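PDB 6VAP: thioesterase from Streptomyces sp. WAC02707, which probably removes aberrant or stalled acyl groups from the carrier proteins of the borrelidin polyketide synthase by thioester hydrolysis, as a type II editing thioesterase. Local coordinates for residues 44-52 against 246-255; 132-143 against 175-184. All blocks are in the same frame, centred on the assembly; numbering follows the deposited sequence.

Contact 1 of 2, residues 44-52 against 246-255; sequences AAALAPRCD and IAEHLRTCSR
Ala46 O, in the last turn of helix 41-47, accepts a weak bond from Arg255 N, 3.0 Å away, which ties the last modelled residues to the end of that helix. One residue on, Leu47 reaches across with both methyls: CD1 presses on Ile246 CG2 at 3.5 Å, tight for two carbons, the two side chains crossing at about a right angle, while CD2 lies 3.6 Å from Ser254 OG. Helices 41-47 and 239-250 thus pack side by side over one face of the central sheet of this alpha/beta-hydrolase fold, where Leu27 on strand 26-30 touches Leu47, Cys51, Ile246 and Leu250. Helix 239-250 finishes in a Schellman motif at Arg251, after which the chain turns back toward Arg50. The arginine, its chain bent at chi3 (-42°), holds Cys253 O side-on through NE and NH2, each 3.1 Å away; the oxygen lies in the guanidinium plane, yet both nitrogens stand above one face of the Cys253 carbonyl plane. Cys253 SG adds a contact of 3.2 Å to Arg50 NE. Finally Cys51, its sulfur anti to the backbone N (chi1 179°), sets SG against Leu250 CD1 at 3.6 Å.

Contact 2 of 2, residues 132-143 against 175-184; sequences QRTGGTVHLLSD and RGDYRAAETY
With CG of His139 turned between its backbone N and carbonyl carbon (chi1 69°), and CG of Glu182 anti to the carbonyl carbon with an extended chain beyond (chi1 -78°), imidazole and carboxylate meet beside the 3-10 turn 138-140, to which His139 belongs. Glu182 OE1 accepts two bonds from His139: the backbone N of His139 meets the syn lone pair of OE1, whereas ND1, 2.7 Å away, comes from above the carboxylate plane. OE2 takes Val138 N at 2.9 Å, again on the syn side, so three N-H groups grip the carboxylate and fix its rotation. Gly136, with no side chain, lets its backbone lie against Glu182 OE2. The imidazole stands nearly perpendicular to the Arg179 guanidinium, its CD2 lying 3.2 Å over the centre of that group, and a water joins His139 NE2 to Arg179 NH1. Val138 CG1 sits over one face of the Tyr178 ring in a CH-pi contact, 4.0 Å from the centroid. Farther along, Arg175 bends at chi3 and places NH1 2.7 Å from His139 O; NH2 makes a weak, long salt bridge with OD1 of the poorly ordered Asp143, while Asp143 OD2 pairs with Arg168. At the far end Gln132 NE2 donates to Ala181 O at 2.9 Å, in the carbonyl plane, an oxygen also bonded by Arg126. The contact fastens the loop between strand 120-124 and helix 143-149 along helix 167-182, with Leu146 of helix 143-149 touching Val138 and Arg175, and Tyr184 touching helix 73-87 at Ile73 and helix 99-113 at Thr102 and Phe105.

Contacts 1 and 2 lie on opposite sides of the chain's centre, their own centres 33 Å apart and their nearest atoms about 19 Å apart, so neither touches the other. Along the sequence, both segments of contact 2 fall between those of contact 1. Contact 1 joins an early helix to the end of the modelled chain against the sheet; contact 2 belongs to the helical insertion after strand 120-124, which probably forms a lid, as in related thioesterases. The probable catalytic triad is Ser98, on a GxSxG nucleophile elbow, with Asp204 and His232. Contact 2 is near it through the side chain of Ala181, without touching these residues.

Contact 1 of 2, residues 44-52 against 246-255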
ATOM      1  N   ALA A  44       1.048   2.418 -13.384  1.00 22.01           N
ATOM      2  CA  ALA A  44       0.116   3.133 -14.243  1.00 37.40           C
ATOM      3  C   ALA A  44       0.483   2.926 -15.704  1.00 25.27           C
ATOM      4  O   ALA A  44      -0.362   2.510 -16.509  1.00 31.30           O
ATOM      5  CB  ALA A  44       0.113   4.619 -13.885  1.00 29.76           C
ATOM      6  N   ALA A  45       1.771   3.133 -16.038  1.00 28.30           N
ATOM      7  CA  ALA A  45       2.214   3.062 -17.430  1.00 33.29           C
ATOM      8  C   ALA A  45       2.027   1.659 -18.002  1.00 37.31           C
ATOM      9  O   ALA A  45       1.736   1.502 -19.189  1.00 33.76           O
ATOM     10  CB  ALA A  45       3.690   3.476 -17.529  1.00 32.57           C
ATOM     11  N   ALA A  46       2.206   0.625 -17.183  1.00 29.85           N
ATOM     12  CA  ALA A  46       2.170  -0.750 -17.668  1.00 37.33           C
ATOM     13  C   ALA A  46       0.772  -1.344 -17.720  1.00 32.21           C
ATOM     14  O   ALA A  46       0.537  -2.266 -18.505  1.00 33.15           O
ATOM     15  CB  ALA A  46       3.039  -1.641 -16.779  1.00 39.24           C
ATOM     16  N   LEU A  47      -0.160  -0.854 -16.906  1.00 24.81           N
ATOM     17  CA  LEU A  47      -1.503  -1.424 -16.849  1.00 30.32           C
ATOM     18  C   LEU A  47      -2.557  -0.579 -17.561  1.00 29.61           C
ATOM     19  O   LEU A  47      -3.568  -1.123 -18.024  1.00 33.40           O
ATOM     20  CB  LEU A  47      -1.935  -1.629 -15.391  1.00 23.88           C
ATOM     21  CG  LEU A  47      -1.055  -2.545 -14.556  1.00 25.18           C
ATOM     22  CD1 LEU A  47      -1.715  -2.850 -13.241  1.00 29.02           C
ATOM     23  CD2 LEU A  47      -0.692  -3.860 -15.297  1.00 27.31           C
ATOM     24  N   ALA A  48      -2.357   0.730 -17.655  1.00 33.73           N
ATOM     25  CA  ALA A  48      -3.322   1.570 -18.343  1.00 33.14           C
ATOM     26  C   ALA A  48      -3.171   1.367 -19.844  1.00 43.32           C
ATOM     27  O   ALA A  48      -2.100   0.975 -20.299  1.00 37.54           O
ATOM     28  CB  ALA A  48      -3.109   3.038 -17.996  1.00 36.96           C
ATOM     29  N   PRO A  49      -4.234   1.605 -20.639  1.00 47.18           N
ATOM     30  CA  PRO A  49      -5.560   2.066 -20.206  1.00 32.90           C
ATOM     31  C   PRO A  49      -6.471   0.933 -19.768  1.00 44.63           C
ATOM     32  O   PRO A  49      -7.628   1.180 -19.419  1.00 31.57           O
ATOM     33  CB  PRO A  49      -6.117   2.751 -21.459  1.00 33.79           C
ATOM     34  CG  PRO A  49      -5.493   1.974 -22.601  1.00 37.27           C
ATOM     35  CD  PRO A  49      -4.146   1.480 -22.109  1.00 47.51           C
ATOM     36  N   ARG A  50      -5.953  -0.297 -19.782  1.00 33.14           N
ATOM     37  CA  ARG A  50      -6.785  -1.442 -19.426  1.00 36.43           C
ATOM     38  C   ARG A  50      -7.089  -1.474 -17.938  1.00 33.60           C
ATOM     39  O   ARG A  50      -8.015  -2.166 -17.504  1.00 34.90           O
ATOM     40  CB  ARG A  50      -6.114  -2.743 -19.850  1.00 38.69           C
ATOM     41  CG  ARG A  50      -6.027  -2.910 -21.379  1.00 59.52           C
ATOM     42  CD  ARG A  50      -5.005  -3.963 -21.808  1.00 67.68           C
ATOM     43  NE  ARG A  50      -3.756  -3.890 -21.036  1.00 74.19           N
ATOM     44  CZ  ARG A  50      -2.863  -2.906 -21.134  1.00 68.23           C
ATOM     45  NH1 ARG A  50      -3.065  -1.896 -21.978  1.00 69.71           N
ATOM     46  NH2 ARG A  50      -1.773  -2.931 -20.383  1.00 59.54           N
ATOM     47  N   CYS A  51      -6.351  -0.709 -17.150  1.00 27.70           N
ATOM     48  CA  CYS A  51      -6.592  -0.616 -15.716  1.00 29.11           C
ATOM     49  C   CYS A  51      -6.466   0.838 -15.284  1.00 45.77           C
ATOM     50  O   CYS A  51      -5.564   1.546 -15.743  1.00 46.39           O
ATOM     51  CB  CYS A  51      -5.615  -1.495 -14.919  1.00 34.54           C
ATOM     52  SG  CYS A  51      -5.838  -1.393 -13.124  1.00 48.58           S
ATOM     53  N   ASP A  52      -7.392   1.287 -14.433  1.00 41.06           N
ATOM     54  CA  ASP A  52      -7.359   2.644 -13.891  1.00 39.09           C
ATOM     55  C   ASP A  52      -6.499   2.626 -12.637  1.00 24.80           C
ATOM     56  O   ASP A  52      -6.963   2.272 -11.559  1.00 24.18           O
ATOM     57  CB  ASP A  52      -8.770   3.144 -13.607  1.00 59.85           C
ATOM     58  CG  ASP A  52      -8.789   4.581 -13.134  1.00 71.62           C
ATOM     59  OD1 ASP A  52      -7.712   5.227 -13.173  1.00 69.08           O
ATOM     60  OD2 ASP A  52      -9.873   5.062 -12.720  1.00 71.72           O
ATOM     61  N   ILE A 246      -0.640  -8.626 -10.699  1.00 25.34           N
ATOM     62  CA  ILE A 246      -1.709  -7.650 -10.561  1.00 26.31           C
ATOM     63  C   ILE A 246      -2.694  -7.807 -11.706  1.00 29.40           C
ATOM     64  O   ILE A 246      -3.900  -7.879 -11.483  1.00 29.27           O
ATOM     65  CB  ILE A 246      -1.131  -6.228 -10.494  1.00 27.21           C
ATOM     66  CG1 ILE A 246      -0.452  -5.992  -9.142  1.00 28.24           C
ATOM     67  CG2 ILE A 246      -2.206  -5.207 -10.756  1.00 33.21           C
ATOM     68  CD1 ILE A 246       0.459  -4.760  -9.152  1.00 31.08           C
ATOM     69  N   ALA A 247      -2.195  -7.889 -12.944  1.00 29.02           N
ATOM     70  CA  ALA A 247      -3.066  -7.951 -14.112  1.00 43.11           C
ATOM     71  C   ALA A 247      -3.925  -9.200 -14.075  1.00 33.83           C
ATOM     72  O   ALA A 247      -5.101  -9.157 -14.445  1.00 35.88           O
ATOM     73  CB  ALA A 247      -2.217  -7.898 -15.383  1.00 46.41           C
ATOM     74  N   GLU A 248      -3.358 -10.330 -13.639  1.00 29.66           N
ATOM     75  CA  GLU A 248      -4.152 -11.551 -13.541  1.00 35.12           C
ATOM     76  C   GLU A 248      -5.337 -11.351 -12.602  1.00 31.62           C
ATOM     77  O   GLU A 248      -6.450 -11.822 -12.876  1.00 34.77           O
ATOM     78  CB  GLU A 248      -3.274 -12.708 -13.060  1.00 55.30           C
ATOM     79  CG  GLU A 248      -3.964 -14.071 -13.076  1.00 75.01           C
ATOM     80  CD  GLU A 248      -4.399 -14.492 -14.468  1.00 87.94           C
ATOM     81  OE1 GLU A 248      -3.589 -14.368 -15.410  1.00 89.03           O
ATOM     82  OE2 GLU A 248      -5.555 -14.941 -14.619  1.00 95.11           O
ATOM     83  N   HIS A 249      -5.131 -10.645 -11.488  1.00 30.42           N
ATOM     84  CA  HIS A 249      -6.231 -10.456 -10.539  1.00 36.95           C
ATOM     85  C   HIS A 249      -7.340  -9.575 -11.104  1.00 37.90           C
ATOM     86  O   HIS A 249      -8.521  -9.781 -10.792  1.00 48.63           O
ATOM     87  CB  HIS A 249      -5.700  -9.859  -9.241  1.00 40.68           C
ATOM     88  CG  HIS A 249      -5.220 -10.886  -8.262  1.00 28.74           C
ATOM     89  ND1 HIS A 249      -6.048 -11.456  -7.318  1.00 39.74           N
ATOM     90  CD2 HIS A 249      -4.004 -11.467  -8.100  1.00 38.98           C
ATOM     91  CE1 HIS A 249      -5.356 -12.325  -6.600  1.00 36.62           C
ATOM     92  NE2 HIS A 249      -4.116 -12.355  -7.057  1.00 35.64           N
ATOM     93  N   LEU A 250      -6.985  -8.607 -11.943  1.00 33.29           N
ATOM     94  CA  LEU A 250      -7.955  -7.693 -12.522  1.00 36.50           C
ATOM     95  C   LEU A 250      -8.388  -8.090 -13.923  1.00 39.96           C
ATOM     96  O   LEU A 250      -9.099  -7.324 -14.574  1.00 45.23           O
ATOM     97  CB  LEU A 250      -7.393  -6.273 -12.536  1.00 44.81           C
ATOM     98  CG  LEU A 250      -7.084  -5.700 -11.158  1.00 45.73           C
ATOM     99  CD1 LEU A 250      -6.227  -4.466 -11.266  1.00 47.57           C
ATOM    100  CD2 LEU A 250      -8.364  -5.403 -10.410  1.00124.74           C
ATOM    101  N   ARG A 251      -8.011  -9.280 -14.387  1.00 40.00           N
ATOM    102  CA  ARG A 251      -8.490  -9.818 -15.665  1.00 45.21           C
ATOM    103  C   ARG A 251      -8.028  -8.947 -16.837  1.00 54.66           C
ATOM    104  O   ARG A 251      -8.799  -8.608 -17.741  1.00 68.72           O
ATOM    105  CB  ARG A 251     -10.016  -9.977 -15.672  1.00 66.02           C
ATOM    106  CG  ARG A 251     -10.591 -10.610 -14.410  1.00 75.95           C
ATOM    107  CD  ARG A 251     -10.230 -12.084 -14.306  1.00 89.26           C
ATOM    108  NE  ARG A 251      -9.913 -12.476 -12.934  1.00100.05           N
ATOM    109  CZ  ARG A 251      -9.056 -13.438 -12.596  1.00109.15           C
ATOM    110  NH1 ARG A 251      -8.415 -14.129 -13.530  1.00114.80           N
ATOM    111  NH2 ARG A 251      -8.840 -13.711 -11.315  1.00109.28           N
ATOM    112  N   THR A 252      -6.743  -8.595 -16.828  1.00 54.20           N
ATOM    113  CA  THR A 252      -6.153  -7.760 -17.864  1.00 55.39           C
ATOM    114  C   THR A 252      -4.767  -8.299 -18.214  1.00 58.37           C
ATOM    115  O   THR A 252      -4.304  -9.310 -17.672  1.00 55.84           O
ATOM    116  CB  THR A 252      -6.039  -6.297 -17.413  1.00 62.79           C
ATOM    117  OG1 THR A 252      -5.128  -6.204 -16.303  1.00 53.92           O
ATOM    118  CG2 THR A 252      -7.393  -5.748 -16.999  1.00 65.87           C
ATOM    119  N   CYS A 253      -4.093  -7.609 -19.130  1.00 67.38           N
ATOM    120  CA  CYS A 253      -2.733  -7.937 -19.535  1.00 66.03           C
ATOM    121  C   CYS A 253      -1.807  -6.787 -19.156  1.00 62.48           C
ATOM    122  O   CYS A 253      -2.248  -5.660 -18.912  1.00 64.86           O
ATOM    123  CB  CYS A 253      -2.651  -8.212 -21.045  1.00 62.51           C
ATOM    124  SG  CYS A 253      -2.933  -6.755 -22.095  1.00 68.87           S
ATOM    125  N   SER A 254      -0.513  -7.091 -19.092  1.00 58.95           N
ATOM    126  CA  SER A 254       0.511  -6.111 -18.770  1.00 48.66           C
ATOM    127  C   SER A 254       1.281  -5.706 -20.022  1.00 64.37           C
ATOM    128  O   SER A 254       1.315  -6.425 -21.026  1.00 72.51           O
ATOM    129  CB  SER A 254       1.471  -6.659 -17.722  1.00 50.58           C
ATOM    130  OG  SER A 254       1.977  -5.597 -16.933  1.00 48.22           O
ATOM    131  N   ARG A 255       1.895  -4.526 -19.952  1.00 74.87           N
ATOM    132  CA  ARG A 255       2.686  -3.991 -21.060  1.00 87.03           C
ATOM    133  C   ARG A 255       4.149  -4.425 -20.944  1.00 79.62           C
ATOM    134  O   ARG A 255       4.864  -4.014 -20.027  1.00 71.05           O
ATOM    135  CB  ARG A 255       2.588  -2.462 -21.095  1.00 96.46           C
ATOM    136  CG  ARG A 255       3.521  -1.796 -22.090  1.00104.09           C
ATOM    137  CD  ARG A 255       4.781  -1.258 -21.408  1.00101.70           C
ATOM    138  NE  ARG A 255       5.458  -0.255 -22.232  1.00108.16           N
ATOM    139  CZ  ARG A 255       6.714   0.146 -22.056  1.00103.75           C
ATOM    140  NH1 ARG A 255       7.245   1.063 -22.861  1.00104.52           N
ATOM    141  NH2 ARG A 255       7.439  -0.365 -21.079  1.00 94.78           N
TER

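Contact 2 of 2, residues 132-143 against 175-184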
ATOM      1  N   GLN A 132       1.800  -7.691  13.538  1.00 27.13           N
ATOM      2  CA  GLN A 132       2.553  -6.453  13.683  1.00 26.39           C
ATOM      3  C   GLN A 132       3.638  -6.587  14.749  1.00 28.11           C
ATOM      4  O   GLN A 132       3.364  -6.979  15.890  1.00 29.90           O
ATOM      5  CB  GLN A 132       1.588  -5.305  14.061  1.00 32.55           C
ATOM      6  CG  GLN A 132       2.228  -4.042  14.559  1.00 27.64           C
ATOM      7  CD  GLN A 132       2.809  -3.220  13.422  1.00 38.45           C
ATOM      8  OE1 GLN A 132       2.554  -3.512  12.258  1.00 24.77           O
ATOM      9  NE2 GLN A 132       3.568  -2.181  13.753  1.00 32.64           N
ATOM     10  N   ARG A 133       4.863  -6.200  14.389  1.00 28.72           N
ATOM     11  CA  ARG A 133       5.988  -6.219  15.316  1.00 42.73           C
ATOM     12  C   ARG A 133       5.916  -5.001  16.231  1.00 36.19           C
ATOM     13  O   ARG A 133       5.932  -3.860  15.764  1.00 35.96           O
ATOM     14  CB  ARG A 133       7.311  -6.216  14.553  1.00 33.11           C
ATOM     15  CG  ARG A 133       7.515  -7.408  13.655  1.00 37.02           C
ATOM     16  CD  ARG A 133       8.983  -7.589  13.291  1.00 41.28           C
ATOM     17  NE  ARG A 133       9.180  -8.727  12.395  1.00 32.04           N
ATOM     18  CZ  ARG A 133      10.322  -9.021  11.816  1.00 30.92           C
ATOM     19  NH1 ARG A 133      11.397  -8.291  12.069  1.00 36.53           N
ATOM     20  NH2 ARG A 133      10.364 -10.039  10.998  1.00 33.95           N
ATOM     21  N   THR A 134       5.874  -5.241  17.531  1.00 39.82           N
ATOM     22  CA  THR A 134       5.860  -4.173  18.515  1.00 61.37           C
ATOM     23  C   THR A 134       7.278  -3.712  18.820  1.00 52.33           C
ATOM     24  O   THR A 134       8.248  -4.469  18.682  1.00 50.12           O
ATOM     25  CB  THR A 134       5.191  -4.648  19.809  1.00 76.06           C
ATOM     26  OG1 THR A 134       5.936  -5.742  20.368  1.00 79.12           O
ATOM     27  CG2 THR A 134       3.760  -5.100  19.539  1.00 78.34           C
ATOM     28  N   GLY A 135       7.393  -2.452  19.225  1.00 65.21           N
ATOM     29  CA  GLY A 135       8.650  -1.935  19.722  1.00 61.99           C
ATOM     30  C   GLY A 135       9.577  -1.322  18.701  1.00 53.90           C
ATOM     31  O   GLY A 135      10.768  -1.160  18.998  1.00 52.76           O
ATOM     32  N   GLY A 136       9.081  -0.976  17.513  1.00 42.02           N
ATOM     33  CA  GLY A 136       9.905  -0.259  16.548  1.00 41.41           C
ATOM     34  C   GLY A 136      10.213   1.151  17.026  1.00 42.70           C
ATOM     35  O   GLY A 136       9.386   1.801  17.665  1.00 38.83           O
ATOM     36  N   THR A 137      11.427   1.629  16.727  1.00 33.14           N
ATOM     37  CA  THR A 137      11.901   2.896  17.285  1.00 47.82           C
ATOM     38  C   THR A 137      12.515   3.809  16.229  1.00 42.17           C
ATOM     39  O   THR A 137      13.023   4.878  16.574  1.00 32.23           O
ATOM     40  CB  THR A 137      12.925   2.658  18.411  1.00 59.86           C
ATOM     41  OG1 THR A 137      14.148   2.192  17.845  1.00 51.91           O
ATOM     42  CG2 THR A 137      12.414   1.629  19.407  1.00 72.31           C
ATOM     43  N   VAL A 138      12.473   3.429  14.954  1.00 36.42           N
ATOM     44  CA  VAL A 138      13.083   4.260  13.917  1.00 35.26           C
ATOM     45  C   VAL A 138      12.490   5.666  13.934  1.00 35.31           C
ATOM     46  O   VAL A 138      13.194   6.659  13.724  1.00 40.00           O
ATOM     47  CB  VAL A 138      12.931   3.591  12.535  1.00 30.99           C
ATOM     48  CG1 VAL A 138      13.182   4.565  11.448  1.00 33.64           C
ATOM     49  CG2 VAL A 138      13.889   2.405  12.432  1.00 43.38           C
ATOM     50  N   HIS A 139      11.188   5.774  14.172  1.00 29.84           N
ATOM     51  CA  HIS A 139      10.536   7.076  14.206  1.00 28.64           C
ATOM     52  C   HIS A 139      10.975   7.924  15.391  1.00 31.01           C
ATOM     53  O   HIS A 139      10.720   9.125  15.386  1.00 34.10           O
ATOM     54  CB  HIS A 139       9.012   6.929  14.233  1.00 28.21           C
ATOM     55  CG  HIS A 139       8.469   6.359  15.506  1.00 29.47           C
ATOM     56  ND1 HIS A 139       8.603   5.029  15.839  1.00 32.15           N
ATOM     57  CD2 HIS A 139       7.797   6.934  16.533  1.00 31.53           C
ATOM     58  CE1 HIS A 139       8.022   4.808  17.007  1.00 40.29           C
ATOM     59  NE2 HIS A 139       7.517   5.947  17.447  1.00 32.42           N
ATOM     60  N   LEU A 140      11.603   7.338  16.401  1.00 32.38           N
ATOM     61  CA  LEU A 140      12.055   8.049  17.585  1.00 35.18           C
ATOM     62  C   LEU A 140      13.505   8.494  17.502  1.00 36.11           C
ATOM     63  O   LEU A 140      13.977   9.169  18.417  1.00 38.71           O
ATOM     64  CB  LEU A 140      11.872   7.160  18.823  1.00 36.95           C
ATOM     65  CG  LEU A 140      10.450   6.678  19.078  1.00 39.41           C
ATOM     66  CD1 LEU A 140      10.407   5.658  20.215  1.00 39.00           C
ATOM     67  CD2 LEU A 140       9.529   7.851  19.361  1.00 38.75           C
ATOM     68  N   LEU A 141      14.219   8.155  16.434  1.00 34.48           N
ATOM     69  CA  LEU A 141      15.619   8.545  16.325  1.00 42.74           C
ATOM     70  C   LEU A 141      15.772  10.052  16.132  1.00 48.94           C
ATOM     71  O   LEU A 141      14.882  10.731  15.620  1.00 45.36           O
ATOM     72  CB  LEU A 141      16.283   7.831  15.156  1.00 39.86           C
ATOM     73  CG  LEU A 141      16.244   6.303  15.160  1.00 49.71           C
ATOM     74  CD1 LEU A 141      16.461   5.767  13.753  1.00 40.36           C
ATOM     75  CD2 LEU A 141      17.273   5.763  16.119  1.00 47.92           C
ATOM     76  N   SER A 142      16.918  10.572  16.562  1.00 49.60           N
ATOM     77  CA  SER A 142      17.257  11.961  16.314  1.00 51.21           C
ATOM     78  C   SER A 142      17.295  12.231  14.813  1.00 51.01           C
ATOM     79  O   SER A 142      17.387  11.314  13.990  1.00 47.26           O
ATOM     80  CB  SER A 142      18.617  12.299  16.925  1.00 48.66           C
ATOM     81  OG  SER A 142      19.667  11.944  16.048  1.00 49.00           O
ATOM     82  N   ASP A 143      17.220  13.515  14.459  1.00 59.42           N
ATOM     83  CA  ASP A 143      17.280  13.890  13.050  1.00 57.90           C
ATOM     84  C   ASP A 143      18.485  13.249  12.367  1.00 53.33           C
ATOM     85  O   ASP A 143      18.369  12.670  11.281  1.00 48.85           O
ATOM     86  CB  ASP A 143      17.327  15.412  12.916  1.00 67.81           C
ATOM     87  CG  ASP A 143      15.958  16.028  12.674  1.00 75.00           C
ATOM     88  OD1 ASP A 143      15.081  15.362  12.085  1.00 75.20           O
ATOM     89  OD2 ASP A 143      15.756  17.197  13.071  1.00 77.60           O
ATOM     90  N   ARG A 175       9.539  10.489   8.991  1.00 28.81           N
ATOM     91  CA  ARG A 175       9.367  10.132  10.394  1.00 29.11           C
ATOM     92  C   ARG A 175       7.908   9.833  10.689  1.00 27.16           C
ATOM     93  O   ARG A 175       7.598   8.808  11.290  1.00 25.96           O
ATOM     94  CB  ARG A 175       9.895  11.255  11.291  1.00 34.58           C
ATOM     95  CG  ARG A 175       9.871  10.924  12.786  1.00 35.67           C
ATOM     96  CD  ARG A 175      10.245  12.133  13.622  1.00 35.93           C
ATOM     97  NE  ARG A 175      11.620  12.583  13.377  1.00 49.72           N
ATOM     98  CZ  ARG A 175      12.709  11.994  13.873  1.00 53.62           C
ATOM     99  NH1 ARG A 175      12.602  10.911  14.642  1.00 48.93           N
ATOM    100  NH2 ARG A 175      13.915  12.492  13.604  1.00 57.82           N
ATOM    101  N   GLY A 176       6.998  10.719  10.271  1.00 27.60           N
ATOM    102  CA  GLY A 176       5.574  10.461  10.441  1.00 32.68           C
ATOM    103  C   GLY A 176       5.114   9.156   9.815  1.00 24.06           C
ATOM    104  O   GLY A 176       4.299   8.439  10.394  1.00 30.20           O
ATOM    105  N   ASP A 177       5.605   8.840   8.613  1.00 23.33           N
ATOM    106  CA  ASP A 177       5.259   7.577   7.960  1.00 24.93           C
ATOM    107  C   ASP A 177       5.760   6.392   8.777  1.00 23.22           C
ATOM    108  O   ASP A 177       5.045   5.407   8.995  1.00 22.19           O
ATOM    109  CB  ASP A 177       5.873   7.530   6.552  1.00 26.26           C
ATOM    110  CG  ASP A 177       5.112   8.347   5.528  1.00 41.91           C
ATOM    111  OD1 ASP A 177       4.032   8.860   5.847  1.00 41.82           O
ATOM    112  OD2 ASP A 177       5.630   8.484   4.390  1.00 44.45           O
ATOM    113  N   TYR A 178       7.020   6.448   9.190  1.00 21.68           N
ATOM    114  CA  TYR A 178       7.549   5.380  10.027  1.00 21.74           C
ATOM    115  C   TYR A 178       6.777   5.272  11.333  1.00 21.82           C
ATOM    116  O   TYR A 178       6.463   4.163  11.791  1.00 25.97           O
ATOM    117  CB  TYR A 178       9.040   5.606  10.270  1.00 29.08           C
ATOM    118  CG  TYR A 178       9.904   4.897   9.226  1.00 39.07           C
ATOM    119  CD1 TYR A 178      10.306   3.570   9.393  1.00 47.02           C
ATOM    120  CD2 TYR A 178      10.313   5.558   8.085  1.00 49.12           C
ATOM    121  CE1 TYR A 178      11.093   2.930   8.444  1.00 51.19           C
ATOM    122  CE2 TYR A 178      11.098   4.927   7.121  1.00 47.32           C
ATOM    123  CZ  TYR A 178      11.487   3.620   7.311  1.00 54.01           C
ATOM    124  OH  TYR A 178      12.268   3.002   6.361  1.00 57.89           O
ATOM    125  N   ARG A 179       6.492   6.407  11.962  1.00 24.91           N
ATOM    126  CA  ARG A 179       5.705   6.374  13.181  1.00 26.39           C
ATOM    127  C   ARG A 179       4.413   5.609  12.927  1.00 24.68           C
ATOM    128  O   ARG A 179       4.007   4.765  13.731  1.00 28.98           O
ATOM    129  CB  ARG A 179       5.425   7.807  13.658  1.00 38.40           C
ATOM    130  CG  ARG A 179       4.408   7.914  14.796  1.00 50.53           C
ATOM    131  CD  ARG A 179       4.301   9.338  15.325  1.00 63.13           C
ATOM    132  NE  ARG A 179       5.473   9.717  16.098  1.00 73.07           N
ATOM    133  CZ  ARG A 179       5.717   9.291  17.331  1.00 89.41           C
ATOM    134  NH1 ARG A 179       4.864   8.470  17.930  1.00 87.39           N
ATOM    135  NH2 ARG A 179       6.821   9.687  17.957  1.00 98.76           N
ATOM    136  N   ALA A 180       3.759   5.880  11.792  1.00 22.71           N
ATOM    137  CA  ALA A 180       2.501   5.222  11.490  1.00 34.89           C
ATOM    138  C   ALA A 180       2.725   3.734  11.339  1.00 29.01           C
ATOM    139  O   ALA A 180       1.924   2.945  11.853  1.00 27.87           O
ATOM    140  CB  ALA A 180       1.887   5.818  10.223  1.00 22.24           C
ATOM    141  N   ALA A 181       3.810   3.338  10.636  1.00 26.75           N
ATOM    142  CA  ALA A 181       4.117   1.918  10.442  1.00 29.83           C
ATOM    143  C   ALA A 181       4.436   1.226  11.762  1.00 23.76           C
ATOM    144  O   ALA A 181       4.065   0.066  11.969  1.00 23.01           O
ATOM    145  CB  ALA A 181       5.302   1.748   9.475  1.00 18.78           C
ATOM    146  N   GLU A 182       5.175   1.889  12.637  1.00 23.28           N
ATOM    147  CA  GLU A 182       5.687   1.239  13.835  1.00 31.82           C
ATOM    148  C   GLU A 182       4.726   1.273  15.019  1.00 30.91           C
ATOM    149  O   GLU A 182       4.808   0.398  15.878  1.00 25.31           O
ATOM    150  CB  GLU A 182       7.019   1.880  14.240  1.00 31.01           C
ATOM    151  CG  GLU A 182       8.169   1.420  13.417  1.00 32.90           C
ATOM    152  CD  GLU A 182       9.448   2.226  13.676  1.00 43.35           C
ATOM    153  OE1 GLU A 182       9.357   3.476  13.710  1.00 43.47           O
ATOM    154  OE2 GLU A 182      10.539   1.607  13.848  1.00 51.30           O
ATOM    155  N   THR A 183       3.809   2.227  15.091  1.00 22.85           N
ATOM    156  CA  THR A 183       2.889   2.319  16.217  1.00 28.88           C
ATOM    157  C   THR A 183       1.504   1.770  15.890  1.00 29.60           C
ATOM    158  O   THR A 183       0.578   1.954  16.683  1.00 25.02           O
ATOM    159  CB  THR A 183       2.753   3.784  16.678  1.00 30.20           C
ATOM    160  OG1 THR A 183       2.110   4.567  15.644  1.00 35.62           O
ATOM    161  CG2 THR A 183       4.147   4.379  16.971  1.00 30.51           C
ATOM    162  N   TYR A 184       1.328   1.148  14.725  1.00 33.51           N
ATOM    163  CA  TYR A 184       0.051   0.546  14.363  1.00 26.87           C
ATOM    164  C   TYR A 184      -0.364  -0.506  15.365  1.00 22.88           C
ATOM    165  O   TYR A 184       0.441  -1.352  15.741  1.00 22.94           O
ATOM    166  CB  TYR A 184       0.174  -0.079  12.990  1.00 21.41           C
ATOM    167  CG  TYR A 184      -1.017  -0.854  12.491  1.00 24.95           C
ATOM    168  CD1 TYR A 184      -2.244  -0.214  12.199  1.00 34.97           C
ATOM    169  CD2 TYR A 184      -0.959  -2.240  12.392  1.00 29.07           C
ATOM    170  CE1 TYR A 184      -3.330  -0.941  11.773  1.00 21.61           C
ATOM    171  CE2 TYR A 184      -2.058  -2.978  11.959  1.00 22.22           C
ATOM    172  CZ  TYR A 184      -3.210  -2.331  11.607  1.00 19.88           C
ATOM    173  OH  TYR A 184      -4.312  -3.078  11.179  1.00 24.93           O
TER
HETATM  174  O   HOH W   1       6.794  -1.597  16.002  1.00 35.39           O
HETATM  175  O   HOH W   2       5.949   6.537  19.849  1.00 25.19           O
HETATM  176  O   HOH W   3       8.636  10.743  16.512  1.00 38.95           O
HETATM  177  O   HOH W   4      11.747  15.023  11.638  1.00 41.08           O